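Local structure of putative fimbrium tip subunit Fim1C (Bacteroides ovatus, 4EPS) at residues A[170-173]-A[179-182]; A[55-60]-A[81-86]; A[205-210]-A[218-223]. The protein is probably a component of the tip of a fimbrium, one of the cell-surface filaments that mediate adhesion and biofilm formation. One frame throughout, in Å; residues are numbered along the deposited sequence. Where two conformers were deposited one is given.

Interaction 1. Residues A[170-173]-A[179-182]; sequences RYIF and VAMP
F173 and M181, a selenomethionine, carry most of this contact, and they are joined through backbone and side chain alike. M181 N donates to F173 O over 2.9 Å, and the bond is almost straight, with 172° at the hydrogen; the donor is tilted a little from the carbonyl plane. A water bridges the same two residues, 3.0 Å from F173 O and 2.8 Å from M181 O. The side chain of M181 comes to the base of F173: CG stands between the backbone N and the carbonyl carbon (chi1 75°), and SE ends 3.8 Å from CB of F173. The phenyl ring itself turns off elsewhere, meeting H333 edge-to-face and the ring of Y187 at a steep angle.

In the fold this is the turn-back at the end of the long strand 148-174, where the chain loops round toward strand 187-190, its antiparallel neighbour, within the fimbrillin-like region. A180 sits beside the same carbonyl, its CA 3.5 Å from F173 O in a CA-H...O contact. Its methyl CB also meets CG2 of I172, the branch anti to the backbone N, at 3.9 Å. Farther back on the strand, I172 is hydrogen-bonded through its backbone to V264 and H266 of strand 261-267.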
# COMPACT_ATOMS: atom_id res chain seq x y z
N ARG A 170 10.68 0.89 -10.54
CA ARG A 170 9.54 1.78 -10.65
C ARG A 170 8.91 1.91 -9.25
O ARG A 170 8.70 0.90 -8.58
CB ARG A 170 8.53 1.27 -11.67
CG ARG A 170 7.22 2.06 -11.61
CD ARG A 170 6.15 1.46 -12.45
NE ARG A 170 4.99 2.36 -12.51
CZ ARG A 170 3.85 2.05 -13.11
NH1 ARG A 170 3.69 0.86 -13.67
NH2 ARG A 170 2.85 2.92 -13.13
N TYR A 171 8.64 3.14 -8.82
CA TYR A 171 7.92 3.39 -7.58
C TYR A 171 6.50 3.78 -7.91
O TYR A 171 6.29 4.73 -8.66
CB TYR A 171 8.57 4.51 -6.73
CG TYR A 171 9.80 4.06 -5.98
CD1 TYR A 171 11.02 3.92 -6.63
CD2 TYR A 171 9.74 3.77 -4.62
CE1 TYR A 171 12.15 3.47 -5.95
CE2 TYR A 171 10.87 3.33 -3.93
CZ TYR A 171 12.08 3.20 -4.60
OH TYR A 171 13.21 2.76 -3.97
N ILE A 172 5.54 3.05 -7.39
CA ILE A 172 4.13 3.45 -7.47
C ILE A 172 3.89 4.14 -6.11
O ILE A 172 3.74 3.46 -5.10
CB ILE A 172 3.18 2.26 -7.75
CG1 ILE A 172 3.50 1.63 -9.15
CG2 ILE A 172 1.70 2.69 -7.63
CD1 ILE A 172 3.09 0.14 -9.28
N PHE A 173 3.92 5.47 -6.10
CA PHE A 173 3.71 6.21 -4.85
C PHE A 173 2.24 6.26 -4.52
O PHE A 173 1.41 6.53 -5.40
CB PHE A 173 4.28 7.63 -4.97
CG PHE A 173 5.79 7.64 -5.05
CD1 PHE A 173 6.56 7.02 -4.07
CD2 PHE A 173 6.44 8.29 -6.10
CE1 PHE A 173 7.95 7.06 -4.14
CE2 PHE A 173 7.83 8.36 -6.14
CZ PHE A 173 8.58 7.75 -5.16
N VAL A 179 -3.82 4.04 -2.33
CA VAL A 179 -4.34 4.58 -3.60
C VAL A 179 -3.16 5.28 -4.32
O VAL A 179 -2.55 6.19 -3.75
CB VAL A 179 -5.53 5.54 -3.37
CG1 VAL A 179 -5.99 6.20 -4.68
CG2 VAL A 179 -6.70 4.82 -2.67
N ALA A 180 -2.86 4.87 -5.56
CA ALA A 180 -1.76 5.44 -6.34
C ALA A 180 -2.01 6.92 -6.60
O ALA A 180 -3.14 7.33 -6.91
CB ALA A 180 -1.59 4.69 -7.66
N MSE A 181 -0.98 7.73 -6.43
CA MSE A 181 -1.15 9.14 -6.71
C MSE A 181 -1.13 9.33 -8.26
O MSE A 181 -0.54 8.52 -8.99
CB MSE A 181 -0.14 10.02 -5.93
CG MSE A 181 1.26 10.05 -6.41
SE MSE A 181 2.31 10.91 -4.89
CE MSE A 181 1.64 12.78 -4.95
N PRO A 182 -1.88 10.32 -8.78
CA PRO A 182 -1.92 10.50 -10.25
C PRO A 182 -0.54 10.84 -10.78
O PRO A 182 0.25 11.47 -10.08
CB PRO A 182 -2.88 11.69 -10.43
CG PRO A 182 -3.59 11.85 -9.14
CD PRO A 182 -2.68 11.35 -8.08
O HOH W 1 1.46 6.64 -8.42

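Interaction 2. Residues A[55-60]-A[81-86]; sequences AILDEI and DRLVGV
L83 meets both L57 and I60 through a single methyl, CD2, and the contact between 55-60 and 81-86 is purely apolar. Along the second segment, D81 opens a short 3-10 turn in which its carbonyl O accepts a bond from V84 N at 3.2 Å, and L83 closes that turn. The side chain of L83 has CG anti to its own carbonyl carbon (chi1 -61°), and its end reaches across to the first segment. There CD2 lies 4.2 Å from CD1 of L57, the two leucines crossing obliquely, and 4.3 Å from CD1 of I60. The chain next reverses through V84 and then G85, and the positive phi of G85 suits the type II turn from L83 to V86, closed by V86 N on L83 O. V86 directs its CB toward the first segment but packs on A50 and K52 of strand 45-52, and I60 rests on A50 as well. On the facing side I60 N bonds to L57 O at 3.0 Å, which sets L57 and I60 next to each other. The arrangement is two beta turns, type I at 57-60 and type II at 83-86, packed by aliphatic side chains beside strand 45-52 in the fimbrillin-like region.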
# COMPACT_ATOMS: atom_id res chain seq x y z
N ALA A 55 30.82 -8.51 -63.63
CA ALA A 55 31.45 -7.19 -63.53
C ALA A 55 30.44 -6.14 -63.05
O ALA A 55 29.28 -6.17 -63.46
CB ALA A 55 32.03 -6.76 -64.87
N ILE A 56 30.90 -5.18 -62.24
CA ILE A 56 30.08 -4.07 -61.79
C ILE A 56 29.84 -3.13 -62.97
O ILE A 56 30.78 -2.79 -63.69
CB ILE A 56 30.71 -3.31 -60.58
CG1 ILE A 56 31.01 -4.26 -59.40
CG2 ILE A 56 29.80 -2.16 -60.13
CD1 ILE A 56 32.03 -3.71 -58.35
N LEU A 57 28.57 -2.71 -63.18
CA LEU A 57 28.19 -1.76 -64.22
C LEU A 57 28.72 -0.39 -63.85
O LEU A 57 28.54 0.05 -62.71
CB LEU A 57 26.65 -1.70 -64.40
CG LEU A 57 25.96 -2.90 -65.06
CD1 LEU A 57 24.47 -2.65 -65.14
CD2 LEU A 57 26.49 -3.15 -66.49
N ASP A 58 29.42 0.27 -64.79
CA ASP A 58 30.00 1.60 -64.58
C ASP A 58 28.96 2.62 -64.18
O ASP A 58 29.27 3.55 -63.43
CB ASP A 58 30.71 2.10 -65.85
CG ASP A 58 31.92 1.28 -66.29
OD1 ASP A 58 32.73 0.90 -65.41
OD2 ASP A 58 32.10 1.11 -67.52
N GLU A 59 27.73 2.48 -64.69
CA GLU A 59 26.64 3.41 -64.40
C GLU A 59 26.06 3.20 -62.98
O GLU A 59 25.43 4.12 -62.49
CB GLU A 59 25.53 3.32 -65.47
CG GLU A 59 24.78 1.99 -65.51
CD GLU A 59 23.57 1.92 -66.42
OE1 GLU A 59 22.55 2.57 -66.11
OE2 GLU A 59 23.63 1.17 -67.42
N ILE A 60 26.22 1.99 -62.37
CA ILE A 60 25.67 1.66 -61.02
C ILE A 60 26.79 1.01 -60.17
O ILE A 60 26.81 -0.19 -59.91
CB ILE A 60 24.38 0.76 -61.09
CG1 ILE A 60 23.35 1.28 -62.15
CG2 ILE A 60 23.71 0.67 -59.68
CD1 ILE A 60 22.33 0.26 -62.70
N ASP A 81 16.29 -3.16 -71.01
CA ASP A 81 16.39 -4.62 -71.20
C ASP A 81 17.76 -5.18 -70.77
O ASP A 81 17.87 -6.37 -70.45
CB ASP A 81 16.11 -4.98 -72.67
CG ASP A 81 14.64 -5.10 -73.04
OD1 ASP A 81 13.78 -4.53 -72.30
OD2 ASP A 81 14.33 -5.76 -74.06
N ARG A 82 18.80 -4.32 -70.74
CA ARG A 82 20.15 -4.68 -70.30
C ARG A 82 20.17 -5.02 -68.80
O ARG A 82 21.11 -5.66 -68.33
CB ARG A 82 21.14 -3.55 -70.59
N LEU A 83 19.13 -4.63 -68.05
CA LEU A 83 19.05 -4.90 -66.61
C LEU A 83 18.48 -6.30 -66.33
O LEU A 83 18.57 -6.75 -65.19
CB LEU A 83 18.27 -3.82 -65.86
CG LEU A 83 18.85 -2.40 -65.95
CD1 LEU A 83 18.06 -1.44 -65.10
CD2 LEU A 83 20.34 -2.36 -65.54
N VAL A 84 18.01 -7.04 -67.37
CA VAL A 84 17.54 -8.43 -67.17
C VAL A 84 18.74 -9.31 -66.82
O VAL A 84 19.77 -9.25 -67.49
CB VAL A 84 16.75 -8.97 -68.41
CG1 VAL A 84 16.44 -10.47 -68.26
CG2 VAL A 84 15.46 -8.18 -68.62
N GLY A 85 18.60 -10.09 -65.74
CA GLY A 85 19.64 -11.01 -65.27
C GLY A 85 20.71 -10.35 -64.40
O GLY A 85 21.65 -11.02 -63.96
N VAL A 86 20.56 -9.04 -64.15
CA VAL A 86 21.53 -8.29 -63.35
C VAL A 86 21.28 -8.55 -61.85
O VAL A 86 20.12 -8.63 -61.41
CB VAL A 86 21.49 -6.77 -63.70
CG1 VAL A 86 22.27 -5.91 -62.71
CG2 VAL A 86 21.99 -6.52 -65.13

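Interaction 3. Residues A[205-210]-A[218-223]; sequences TKISPY and YRLLRK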
# COMPACT_ATOMS: atom_id res chain seq x y z
N THR A 205 40.47 2.78 -20.84
CA THR A 205 39.72 1.61 -21.35
C THR A 205 38.19 1.86 -21.32
O THR A 205 37.42 0.97 -21.69
CB THR A 205 40.07 0.35 -20.55
OG1 THR A 205 39.82 0.60 -19.16
CG2 THR A 205 41.53 -0.09 -20.76
N LYS A 206 37.78 3.06 -20.88
CA LYS A 206 36.38 3.48 -20.77
C LYS A 206 35.71 3.46 -22.13
O LYS A 206 36.26 3.97 -23.12
CB LYS A 206 36.27 4.87 -20.12
CG LYS A 206 34.94 5.09 -19.41
CD LYS A 206 34.83 6.51 -18.84
CE LYS A 206 33.55 6.74 -18.06
NZ LYS A 206 32.34 6.79 -18.95
N ILE A 207 34.53 2.85 -22.18
CA ILE A 207 33.81 2.76 -23.45
C ILE A 207 32.50 3.57 -23.36
O ILE A 207 32.01 3.87 -22.26
CB ILE A 207 33.65 1.27 -23.88
CG1 ILE A 207 32.83 0.43 -22.90
CG2 ILE A 207 35.05 0.64 -24.10
CD1 ILE A 207 32.81 -1.10 -23.21
N SER A 208 31.97 4.01 -24.53
CA SER A 208 30.77 4.86 -24.54
C SER A 208 29.64 4.23 -25.36
O SER A 208 29.49 4.52 -26.55
CB SER A 208 31.12 6.26 -25.06
OG SER A 208 32.24 6.78 -24.36
N PRO A 209 28.84 3.34 -24.73
CA PRO A 209 27.73 2.72 -25.47
C PRO A 209 26.60 3.70 -25.72
O PRO A 209 26.57 4.79 -25.14
CB PRO A 209 27.25 1.58 -24.55
CG PRO A 209 27.85 1.84 -23.22
CD PRO A 209 28.86 2.94 -23.31
N TYR A 210 25.67 3.29 -26.56
CA TYR A 210 24.49 4.09 -26.83
C TYR A 210 23.49 3.87 -25.72
O TYR A 210 23.17 2.72 -25.42
CB TYR A 210 23.90 3.74 -28.21
CG TYR A 210 22.63 4.52 -28.49
CD1 TYR A 210 22.68 5.87 -28.82
CD2 TYR A 210 21.38 3.93 -28.34
CE1 TYR A 210 21.51 6.61 -28.98
CE2 TYR A 210 20.21 4.66 -28.52
CZ TYR A 210 20.28 6.00 -28.85
OH TYR A 210 19.13 6.74 -29.05
N TYR A 218 21.55 -0.03 -22.38
CA TYR A 218 22.74 0.39 -23.12
C TYR A 218 23.01 -0.59 -24.23
O TYR A 218 22.87 -1.80 -24.01
CB TYR A 218 23.97 0.46 -22.21
CG TYR A 218 23.84 1.48 -21.10
CD1 TYR A 218 23.14 1.18 -19.93
CD2 TYR A 218 24.38 2.76 -21.23
CE1 TYR A 218 23.02 2.12 -18.90
CE2 TYR A 218 24.26 3.71 -20.20
CZ TYR A 218 23.59 3.38 -19.04
OH TYR A 218 23.44 4.29 -18.03
N ARG A 219 23.40 -0.08 -25.40
CA ARG A 219 23.69 -0.91 -26.59
C ARG A 219 25.05 -0.59 -27.13
O ARG A 219 25.45 0.58 -27.15
CB ARG A 219 22.60 -0.71 -27.67
CG ARG A 219 21.22 -1.16 -27.16
CD ARG A 219 20.23 -1.49 -28.25
NE ARG A 219 19.66 -0.30 -28.90
CZ ARG A 219 18.54 0.32 -28.53
NH1 ARG A 219 17.85 -0.11 -27.47
NH2 ARG A 219 18.12 1.38 -29.19
N LEU A 220 25.79 -1.61 -27.53
CA LEU A 220 27.13 -1.42 -28.05
C LEU A 220 27.40 -2.41 -29.16
O LEU A 220 27.36 -3.62 -28.91
CB LEU A 220 28.16 -1.62 -26.91
CG LEU A 220 29.63 -1.43 -27.29
CD1 LEU A 220 29.95 0.08 -27.43
CD2 LEU A 220 30.52 -2.01 -26.21
N LEU A 221 27.69 -1.91 -30.36
CA LEU A 221 28.09 -2.79 -31.47
C LEU A 221 29.48 -3.35 -31.21
O LEU A 221 30.36 -2.62 -30.73
CB LEU A 221 28.08 -2.04 -32.81
CG LEU A 221 26.72 -1.52 -33.27
CD1 LEU A 221 26.91 -0.40 -34.28
CD2 LEU A 221 25.85 -2.65 -33.83
N ARG A 222 29.67 -4.67 -31.49
CA ARG A 222 30.94 -5.38 -31.32
C ARG A 222 31.23 -6.23 -32.54
O ARG A 222 30.31 -6.62 -33.26
CB ARG A 222 30.90 -6.30 -30.06
CG ARG A 222 30.63 -5.57 -28.70
CD ARG A 222 31.78 -4.69 -28.25
NE ARG A 222 33.01 -5.46 -28.01
CZ ARG A 222 34.24 -4.96 -28.05
NH1 ARG A 222 34.44 -3.68 -28.37
NH2 ARG A 222 35.29 -5.74 -27.80
N LYS A 223 32.51 -6.48 -32.81
CA LYS A 223 32.86 -7.33 -33.95
C LYS A 223 32.42 -8.77 -33.67
O LYS A 223 32.56 -9.24 -32.54
CB LYS A 223 34.35 -7.28 -34.24
CG LYS A 223 34.77 -6.04 -35.00
CD LYS A 223 36.28 -6.00 -35.16
CE LYS A 223 36.73 -4.83 -35.99
NZ LYS A 223 38.22 -4.69 -36.01
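Y210 and R219 lie side by side and point the same way, as cross-strand neighbours of an antiparallel hydrogen-bonded pair. Two backbone bonds lock them: Y210 N to R219 O and R219 N to Y210 O, both 2.8 Å, the second lying in the carbonyl plane of Y210. The tyrosine has CG anti to the backbone N (chi1 177°), which lays its ring alongside the arginine; CE2 comes 3.9 Å from NH2, and the ring and guanidinium planes are 44° apart, an oblique approach and not a stack. The guanidinium is held mainly by charge: NH1 makes salt bridges to D212 and E217 at the turn end of the hairpin, while NH2 is hydrogen-bonded to a glycerol, probably from the crystallisation liquor.

P209, just before Y210, presses against three residues. Its CB lies 3.3 Å from R219 O, its CG meets CD2 of Y218 at 4.1 Å, and its CB also meets CB of L220 at 4.1 Å. In one of the two conformers of I207, L220 CD2 touches I207 CD1 at 3.9 Å, those two side chains crossing at about a right angle. Y218 completes the backbone contact by setting its CA 3.3 Å from Y210 O in a CA-H...O contact.

Strands 206-212 and 217-222 form a beta hairpin within the fimbrillin-like region. Strand 195-198 flanks it on the 206-212 side, with F196 against I207, P209 and Y218, while strand 148-174 pairs with 217-222 and helix 126-130 offers Q126 to Y210 and Y129 to L221.

How the interactions relate
The three contacts follow one another along the chain, 55-60 with 81-86 first, then 170-173 with 179-182, then 205-210 with 218-223, all inside the fimbrillin-like region. Strand 148-174 links the last two: interaction 1 is at its C-terminal end, and strand 217-222 of interaction 3 pairs with it. Even so, their centres are about 34 Å apart and their nearest atoms about 15 Å. Interaction 2 is the outlier, its centre about 63 Å from that of interaction 1 and about 40 Å from that of interaction 3. Glycerol molecules, probably from the crystallisation liquor, lie close to all three contacts.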